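Local structure of protein of unknown function with a Fic domain (Bacteroides thetaiotaomicron VPI-5482, 3CUC) at residues 100-108 against 195-206; 30-38 against 50-58. The protein is of unknown function but belongs to the Fic/DOC family, a largely helical fold built around the conserved Fic motif. All coordinates share one frame; numbering follows the deposited sequence. Where two conformers were deposited one is given.

Contact 1 (100-108 against 195-206)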
# COMPACT_ATOMS: atom_id res chain seq x y z
N ILE A 100 -11.37 5.77 1.63
CA ILE A 100 -10.46 5.65 0.49
C ILE A 100 -10.41 6.95 -0.29
O ILE A 100 -9.35 7.39 -0.74
CB ILE A 100 -10.86 4.49 -0.44
CG1 ILE A 100 -10.78 3.15 0.30
CG2 ILE A 100 -9.94 4.44 -1.65
CD1 ILE A 100 -11.39 2.00 -0.46
N ARG A 101 -11.58 7.58 -0.44
CA ARG A 101 -11.69 8.86 -1.14
C ARG A 101 -10.94 9.95 -0.37
O ARG A 101 -10.21 10.74 -0.96
CB ARG A 101 -13.16 9.24 -1.33
CG ARG A 101 -13.96 8.25 -2.20
CD ARG A 101 -15.47 8.35 -1.95
NE ARG A 101 -16.04 9.45 -2.72
CZ ARG A 101 -16.46 9.36 -3.97
NH1 ARG A 101 -16.41 8.21 -4.63
NH2 ARG A 101 -16.94 10.44 -4.58
N GLU A 102 -11.12 9.98 0.94
CA GLU A 102 -10.41 10.94 1.79
C GLU A 102 -8.90 10.71 1.73
O GLU A 102 -8.11 11.64 1.83
CB GLU A 102 -10.89 10.83 3.25
CG GLU A 102 -10.35 11.90 4.19
CD GLU A 102 -10.79 13.31 3.79
OE1 GLU A 102 -12.01 13.56 3.77
OE2 GLU A 102 -9.92 14.16 3.51
N LEU A 103 -8.51 9.45 1.55
CA LEU A 103 -7.10 9.08 1.41
C LEU A 103 -6.52 9.69 0.14
O LEU A 103 -5.43 10.26 0.17
CB LEU A 103 -6.96 7.55 1.38
CG LEU A 103 -5.67 6.92 1.94
CD1 LEU A 103 -5.33 7.45 3.33
CD2 LEU A 103 -5.83 5.41 1.97
N ASN A 104 -7.26 9.59 -0.96
CA ASN A 104 -6.84 10.18 -2.22
C ASN A 104 -6.74 11.70 -2.12
O ASN A 104 -5.73 12.30 -2.50
CB ASN A 104 -7.82 9.80 -3.33
CG ASN A 104 -7.33 10.20 -4.70
OD1 ASN A 104 -7.76 11.22 -5.25
ND2 ASN A 104 -6.42 9.42 -5.26
N ARG A 105 -7.79 12.32 -1.59
CA ARG A 105 -7.82 13.75 -1.35
C ARG A 105 -6.60 14.20 -0.55
O ARG A 105 -6.02 15.23 -0.83
CB ARG A 105 -9.11 14.12 -0.61
CG ARG A 105 -9.36 15.63 -0.39
CD ARG A 105 -10.76 15.91 0.22
NE ARG A 105 -11.86 15.38 -0.61
CZ ARG A 105 -12.62 14.31 -0.33
NH1 ARG A 105 -12.47 13.62 0.80
NH2 ARG A 105 -13.58 13.94 -1.18
N THR A 106 -6.22 13.41 0.45
CA THR A 106 -5.11 13.76 1.34
C THR A 106 -3.76 13.71 0.64
O THR A 106 -3.04 14.70 0.62
CB THR A 106 -5.07 12.83 2.56
OG1 THR A 106 -6.32 12.88 3.25
CG2 THR A 106 -3.96 13.24 3.52
N ILE A 107 -3.41 12.55 0.08
CA ILE A 107 -2.05 12.32 -0.42
C ILE A 107 -1.74 13.14 -1.69
O ILE A 107 -0.59 13.54 -1.90
CB ILE A 107 -1.73 10.81 -0.65
CG1 ILE A 107 -2.53 10.23 -1.82
CG2 ILE A 107 -1.98 10.01 0.61
CD1 ILE A 107 -2.05 8.87 -2.22
N LEU A 108 -2.76 13.36 -2.52
CA LEU A 108 -2.68 14.32 -3.61
C LEU A 108 -3.24 15.61 -3.03
O LEU A 108 -4.44 15.71 -2.81
CB LEU A 108 -3.51 13.89 -4.82
CG LEU A 108 -3.36 12.45 -5.30
CD1 LEU A 108 -4.26 12.20 -6.53
CD2 LEU A 108 -1.90 12.14 -5.60
N PHE A 195 -9.40 6.27 -9.17
CA PHE A 195 -9.09 7.70 -9.22
C PHE A 195 -8.26 8.02 -10.46
O PHE A 195 -7.66 7.13 -11.08
CB PHE A 195 -8.35 8.15 -7.95
CG PHE A 195 -9.09 7.86 -6.68
CD1 PHE A 195 -10.13 8.68 -6.25
CD2 PHE A 195 -8.77 6.75 -5.91
CE1 PHE A 195 -10.82 8.40 -5.07
CE2 PHE A 195 -9.45 6.47 -4.74
CZ PHE A 195 -10.48 7.29 -4.32
N GLU A 196 -8.24 9.30 -10.82
CA GLU A 196 -7.40 9.78 -11.92
C GLU A 196 -5.91 9.64 -11.58
O GLU A 196 -5.09 9.52 -12.47
CB GLU A 196 -7.74 11.23 -12.29
N ASP A 197 -5.56 9.66 -10.29
CA ASP A 197 -4.16 9.55 -9.89
C ASP A 197 -3.99 9.07 -8.44
O ASP A 197 -4.92 9.13 -7.65
CB ASP A 197 -3.47 10.90 -10.08
CG ASP A 197 -1.95 10.80 -10.15
OD1 ASP A 197 -1.40 9.68 -10.05
OD2 ASP A 197 -1.30 11.86 -10.31
N GLY A 198 -2.79 8.57 -8.12
CA GLY A 198 -2.46 8.12 -6.78
C GLY A 198 -2.82 6.68 -6.47
O GLY A 198 -2.69 6.23 -5.33
N ASN A 199 -3.28 5.94 -7.48
CA ASN A 199 -3.79 4.59 -7.27
C ASN A 199 -2.70 3.61 -6.82
O ASN A 199 -2.98 2.67 -6.07
CB ASN A 199 -4.48 4.08 -8.53
CG ASN A 199 -5.77 4.83 -8.82
OD1 ASN A 199 -6.77 4.67 -8.11
ND2 ASN A 199 -5.77 5.64 -9.88
N GLY A 200 -1.47 3.83 -7.26
CA GLY A 200 -0.36 3.02 -6.80
C GLY A 200 -0.17 3.18 -5.31
O GLY A 200 -0.04 2.20 -4.57
N ARG A 201 -0.17 4.42 -4.85
CA ARG A 201 0.05 4.72 -3.44
C ARG A 201 -1.11 4.29 -2.56
O ARG A 201 -0.88 3.91 -1.41
CB ARG A 201 0.31 6.22 -3.26
CG ARG A 201 1.72 6.62 -3.66
CD ARG A 201 1.83 8.11 -3.84
NE ARG A 201 1.40 8.52 -5.16
CZ ARG A 201 1.25 9.78 -5.54
NH1 ARG A 201 1.50 10.77 -4.69
NH2 ARG A 201 0.84 10.06 -6.77
N ILE A 202 -2.33 4.37 -3.08
CA ILE A 202 -3.50 3.92 -2.34
C ILE A 202 -3.43 2.41 -2.17
O ILE A 202 -3.60 1.91 -1.06
CB ILE A 202 -4.83 4.29 -3.04
CG1 ILE A 202 -5.00 5.81 -3.12
CG2 ILE A 202 -6.01 3.67 -2.29
CD1 ILE A 202 -5.28 6.47 -1.78
N ALA A 203 -3.15 1.69 -3.26
CA ALA A 203 -3.00 0.23 -3.19
C ALA A 203 -2.05 -0.16 -2.07
O ALA A 203 -2.39 -0.97 -1.21
CB ALA A 203 -2.51 -0.31 -4.52
N ARG A 204 -0.87 0.44 -2.06
CA ARG A 204 0.16 0.08 -1.10
C ARG A 204 -0.20 0.51 0.31
O ARG A 204 0.15 -0.16 1.28
CB ARG A 204 1.51 0.65 -1.52
CG ARG A 204 2.11 -0.09 -2.72
CD ARG A 204 3.51 0.40 -3.06
NE ARG A 204 3.48 1.77 -3.58
CZ ARG A 204 3.19 2.11 -4.84
NH1 ARG A 204 2.90 1.19 -5.75
NH2 ARG A 204 3.19 3.38 -5.18
N LEU A 205 -0.91 1.62 0.42
CA LEU A 205 -1.46 2.06 1.71
C LEU A 205 -2.50 1.07 2.22
O LEU A 205 -2.53 0.77 3.41
CB LEU A 205 -2.06 3.47 1.61
CG LEU A 205 -1.05 4.63 1.70
CD1 LEU A 205 -1.68 5.92 1.21
CD2 LEU A 205 -0.53 4.79 3.12
N LEU A 206 -3.33 0.55 1.33
CA LEU A 206 -4.37 -0.41 1.70
C LEU A 206 -3.75 -1.73 2.18
O LEU A 206 -4.30 -2.37 3.07
CB LEU A 206 -5.36 -0.65 0.55
CG LEU A 206 -6.29 0.51 0.19
CD1 LEU A 206 -7.01 0.24 -1.12
CD2 LEU A 206 -7.30 0.79 1.32

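Contact 2 (30-38 against 50-58)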
# COMPACT_ATOMS: atom_id res chain seq x y z
N ASP A 30 10.22 4.65 13.21
CA ASP A 30 10.93 5.73 12.51
C ASP A 30 11.49 5.24 11.18
O ASP A 30 11.25 5.85 10.14
CB ASP A 30 12.06 6.30 13.38
CG ASP A 30 11.54 7.21 14.50
OD1 ASP A 30 10.36 7.60 14.49
OD2 ASP A 30 12.34 7.56 15.39
N LYS A 31 12.21 4.11 11.20
CA LYS A 31 12.77 3.56 9.97
C LYS A 31 11.69 3.24 8.95
O LYS A 31 11.85 3.52 7.76
CB LYS A 31 13.60 2.29 10.23
CG LYS A 31 14.56 1.98 9.08
CD LYS A 31 14.98 0.51 9.01
CE LYS A 31 15.86 0.23 7.77
NZ LYS A 31 17.11 1.05 7.74
N PHE A 32 10.58 2.66 9.40
CA PHE A 32 9.52 2.29 8.47
C PHE A 32 8.88 3.53 7.82
O PHE A 32 8.70 3.57 6.59
CB PHE A 32 8.44 1.45 9.15
CG PHE A 32 7.24 1.25 8.28
CD1 PHE A 32 7.25 0.30 7.29
CD2 PHE A 32 6.14 2.07 8.41
CE1 PHE A 32 6.16 0.13 6.46
CE2 PHE A 32 5.04 1.92 7.59
CZ PHE A 32 5.06 0.95 6.61
N LYS A 33 8.53 4.52 8.63
CA LYS A 33 7.94 5.77 8.13
C LYS A 33 8.80 6.37 7.02
O LYS A 33 8.31 6.82 5.98
CB LYS A 33 7.82 6.79 9.27
CG LYS A 33 6.90 7.97 8.96
CD LYS A 33 6.69 8.87 10.18
CE LYS A 33 7.90 9.77 10.44
NZ LYS A 33 7.64 10.79 11.49
N LEU A 34 10.09 6.36 7.28
CA LEU A 34 11.06 6.90 6.35
C LEU A 34 11.03 6.11 5.04
O LEU A 34 10.79 6.66 3.95
CB LEU A 34 12.45 6.80 6.98
CG LEU A 34 13.44 7.91 6.67
CD1 LEU A 34 13.50 8.20 5.17
CD2 LEU A 34 13.05 9.15 7.49
N GLU A 35 11.24 4.80 5.15
CA GLU A 35 11.42 3.96 3.97
C GLU A 35 10.14 3.78 3.17
O GLU A 35 10.19 3.70 1.94
CB GLU A 35 11.98 2.60 4.38
CG GLU A 35 13.39 2.70 4.95
CD GLU A 35 14.31 1.59 4.48
OE1 GLU A 35 13.84 0.44 4.36
OE2 GLU A 35 15.50 1.88 4.23
N PHE A 36 9.00 3.72 3.86
CA PHE A 36 7.73 3.57 3.18
C PHE A 36 7.40 4.82 2.38
O PHE A 36 7.11 4.75 1.19
CB PHE A 36 6.61 3.25 4.17
CG PHE A 36 5.27 3.05 3.51
CD1 PHE A 36 5.13 2.18 2.45
CD2 PHE A 36 4.16 3.75 3.95
CE1 PHE A 36 3.90 2.00 1.82
CE2 PHE A 36 2.92 3.57 3.34
CZ PHE A 36 2.79 2.70 2.27
N ASN A 37 7.44 5.98 3.05
CA ASN A 37 7.16 7.25 2.38
C ASN A 37 8.08 7.47 1.18
O ASN A 37 7.62 7.82 0.08
CB ASN A 37 7.27 8.42 3.36
CG ASN A 37 6.05 8.55 4.27
OD1 ASN A 37 4.92 8.65 3.80
ND2 ASN A 37 6.28 8.57 5.59
N TYR A 38 9.37 7.22 1.38
CA TYR A 38 10.32 7.41 0.30
C TYR A 38 9.98 6.50 -0.86
O TYR A 38 9.76 6.97 -1.98
CB TYR A 38 11.76 7.13 0.76
CG TYR A 38 12.75 7.17 -0.37
CD1 TYR A 38 13.30 8.38 -0.80
CD2 TYR A 38 13.11 6.01 -1.05
CE1 TYR A 38 14.20 8.42 -1.85
CE2 TYR A 38 14.01 6.04 -2.10
CZ TYR A 38 14.55 7.24 -2.50
OH TYR A 38 15.44 7.26 -3.56
N TYR A 50 16.82 10.70 -0.66
CA TYR A 50 16.58 10.11 0.65
C TYR A 50 16.86 11.10 1.76
O TYR A 50 16.17 11.13 2.76
CB TYR A 50 17.48 8.90 0.81
CG TYR A 50 17.03 7.96 1.89
CD1 TYR A 50 15.91 7.17 1.71
CD2 TYR A 50 17.72 7.85 3.10
CE1 TYR A 50 15.48 6.30 2.70
CE2 TYR A 50 17.30 6.99 4.10
CZ TYR A 50 16.18 6.22 3.89
OH TYR A 50 15.75 5.36 4.88
N GLY A 51 17.89 11.93 1.55
CA GLY A 51 18.24 12.99 2.48
C GLY A 51 17.14 14.01 2.54
O GLY A 51 16.65 14.32 3.63
N GLN A 52 16.73 14.50 1.37
CA GLN A 52 15.63 15.46 1.27
C GLN A 52 14.41 14.91 2.03
O GLN A 52 13.76 15.64 2.78
CB GLN A 52 15.29 15.74 -0.21
CG GLN A 52 16.33 16.58 -0.92
CD GLN A 52 16.03 16.73 -2.38
OE1 GLN A 52 15.72 15.76 -3.05
NE2 GLN A 52 16.13 17.96 -2.88
N THR A 53 14.15 13.62 1.87
CA THR A 53 13.00 12.99 2.50
C THR A 53 13.15 12.90 4.02
O THR A 53 12.23 13.25 4.76
CB THR A 53 12.77 11.56 1.99
OG1 THR A 53 12.56 11.57 0.57
CG2 THR A 53 11.56 10.93 2.67
N LYS A 54 14.29 12.37 4.47
CA LYS A 54 14.56 12.16 5.90
C LYS A 54 14.50 13.46 6.69
O LYS A 54 13.80 13.54 7.70
CB LYS A 54 15.94 11.54 6.09
CG LYS A 54 16.32 11.25 7.54
CD LYS A 54 17.72 10.62 7.63
CE LYS A 54 17.80 9.51 8.70
NZ LYS A 54 18.94 8.58 8.44
N LEU A 55 15.23 14.47 6.23
CA LEU A 55 15.21 15.79 6.86
C LEU A 55 13.82 16.45 6.85
O LEU A 55 13.54 17.31 7.69
CB LEU A 55 16.24 16.71 6.20
CG LEU A 55 17.71 16.41 6.51
CD1 LEU A 55 18.65 17.19 5.61
CD2 LEU A 55 18.01 16.70 7.97
N LEU A 56 12.95 16.06 5.91
CA LEU A 56 11.56 16.52 5.94
C LEU A 56 10.78 15.84 7.06
O LEU A 56 10.17 16.52 7.89
CB LEU A 56 10.86 16.26 4.60
CG LEU A 56 9.36 16.60 4.59
CD1 LEU A 56 9.14 18.10 4.51
CD2 LEU A 56 8.63 15.90 3.45
N LEU A 57 10.76 14.52 7.08
CA LEU A 57 9.92 13.78 8.01
C LEU A 57 10.40 13.80 9.47
O LEU A 57 9.58 13.69 10.37
CB LEU A 57 9.78 12.33 7.56
CG LEU A 57 8.98 12.15 6.28
CD1 LEU A 57 9.12 10.72 5.77
CD2 LEU A 57 7.52 12.51 6.55
N MSE A 58 11.71 13.93 9.69
CA MSE A 58 12.25 13.93 11.04
C MSE A 58 12.40 15.33 11.61
O MSE A 58 12.29 15.51 12.80
CB MSE A 58 13.59 13.20 11.08
CG MSE A 58 13.49 11.72 10.71
SE MSE A 58 12.32 10.65 11.87
CE MSE A 58 13.21 11.03 13.65

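Contact 1 (100-108 against 195-206)
The side-chain amide of Asn104 reaches across to the main chain of the loop before helix 199-206, where its ND2 donates to Asp197 O at 2.8 Å. Asp197 O lies in the plane of the amide, and ND2 meets it nearly end-on, with a C=O...N angle of 162°. The Asn104 OD1 end is taken by Gly131 N, so both ends of this buried group are satisfied and its rotation is fixed. With CG trans to the backbone N (chi1 -171°), the amide lies flat on the Phe195 ring, the two planes 7° apart, and Asn104 CB sits over the ring centre, 3.7 Å from the centroid. Ile100 CG2 meets the edge of the same ring, 3.7 Å from Phe195 CE2. Ile202 is a knob in the hole formed by Ile100, Leu103, Asn104 and Ile107, its CD1 3.7 Å from Leu103 CB. Ile107 CD1 rests on Arg201 CB at 3.7 Å, and Leu108 CD2 approaches the Arg201 guanidinium, whose NH1 is paired with Glu73. Gly198, at the N-cap position with a positive phi, turns the loop into the helix, while Asn199 bonds back to both N and O of Phe195. The sequence His193-Pro194-Phe195-Glu196-Asp197-Gly198-Asn199-Gly200-Arg201 with Arg204 is the signature Fic motif, a loop leading into a helix, with helix 97-107 packed against both the loop and the first turns of the helix.

Contact 2 (30-38 against 50-58)
Helices 30-38 and 50-58 pack with their short axes 10.0 Å apart at closest approach and their directions 131° apart, Leu34 lying opposite Lys54. Leu34 is the knob, set in a hole of Tyr50, Thr53, Lys54 and Met58 (modelled as selenomethionine). Its two methyls divide the work: CD1 touches Tyr50, 3.6 Å from its CZ, while CD2 lies 3.7 Å from Lys54 CA. Beside it the tyrosines form an edge-to-face pair. Tyr38 CG lies trans to its backbone N (chi1 174°), which brings the ring face to the edge of Tyr50 at CD1; the centroids are 5.2 Å apart and the planes at 74°. Thr53 OG1, bonded back to Thr49 O, meets the rim of the Tyr38 ring near its plane, 3.5 Å from CD1. Leu57 CD1 packs against the Asn37 amide, 3.6 Å from ND2, while the polar atoms of that amide turn to His77 and Asn78. Glu35 OE2 comes within 3.5 Å of Tyr50 OH, while OE1 forms a salt bridge with Arg268. With no hydrogen bond between the helices, their joining depends on aliphatic and aromatic contact, and the polar ends of Asp30, Glu35, Asn37 and Thr53 have partners outside the pair, Lys26 for Asp30.

In the fold
Both segments of contact 2 precede those of contact 1 in the chain, and their centres lie about 19 Å apart. Helix 22-42 bridges them: while one side of it packs on 50-58, Phe36 turns to the Fic-motif helix, its CE2 3.7 Å from Leu205 CD2. Helix 68-89 also serves both, taking Thr53 and Leu57 of contact 2 at Met74 and Asn78, and Leu103 and Leu205 of contact 1 at Met83 and Ile84. Beyond the end of helix 22-42, Glu44 forms a salt bridge with Arg204 of the motif, which also bonds to Ser40. Ser40 and Glu44 fit the Fic inhibitory motif (S/T)xxxE(G/N), consistent with the inhibitory salt bridge of relatives, so contact 2 probably lies beside this element.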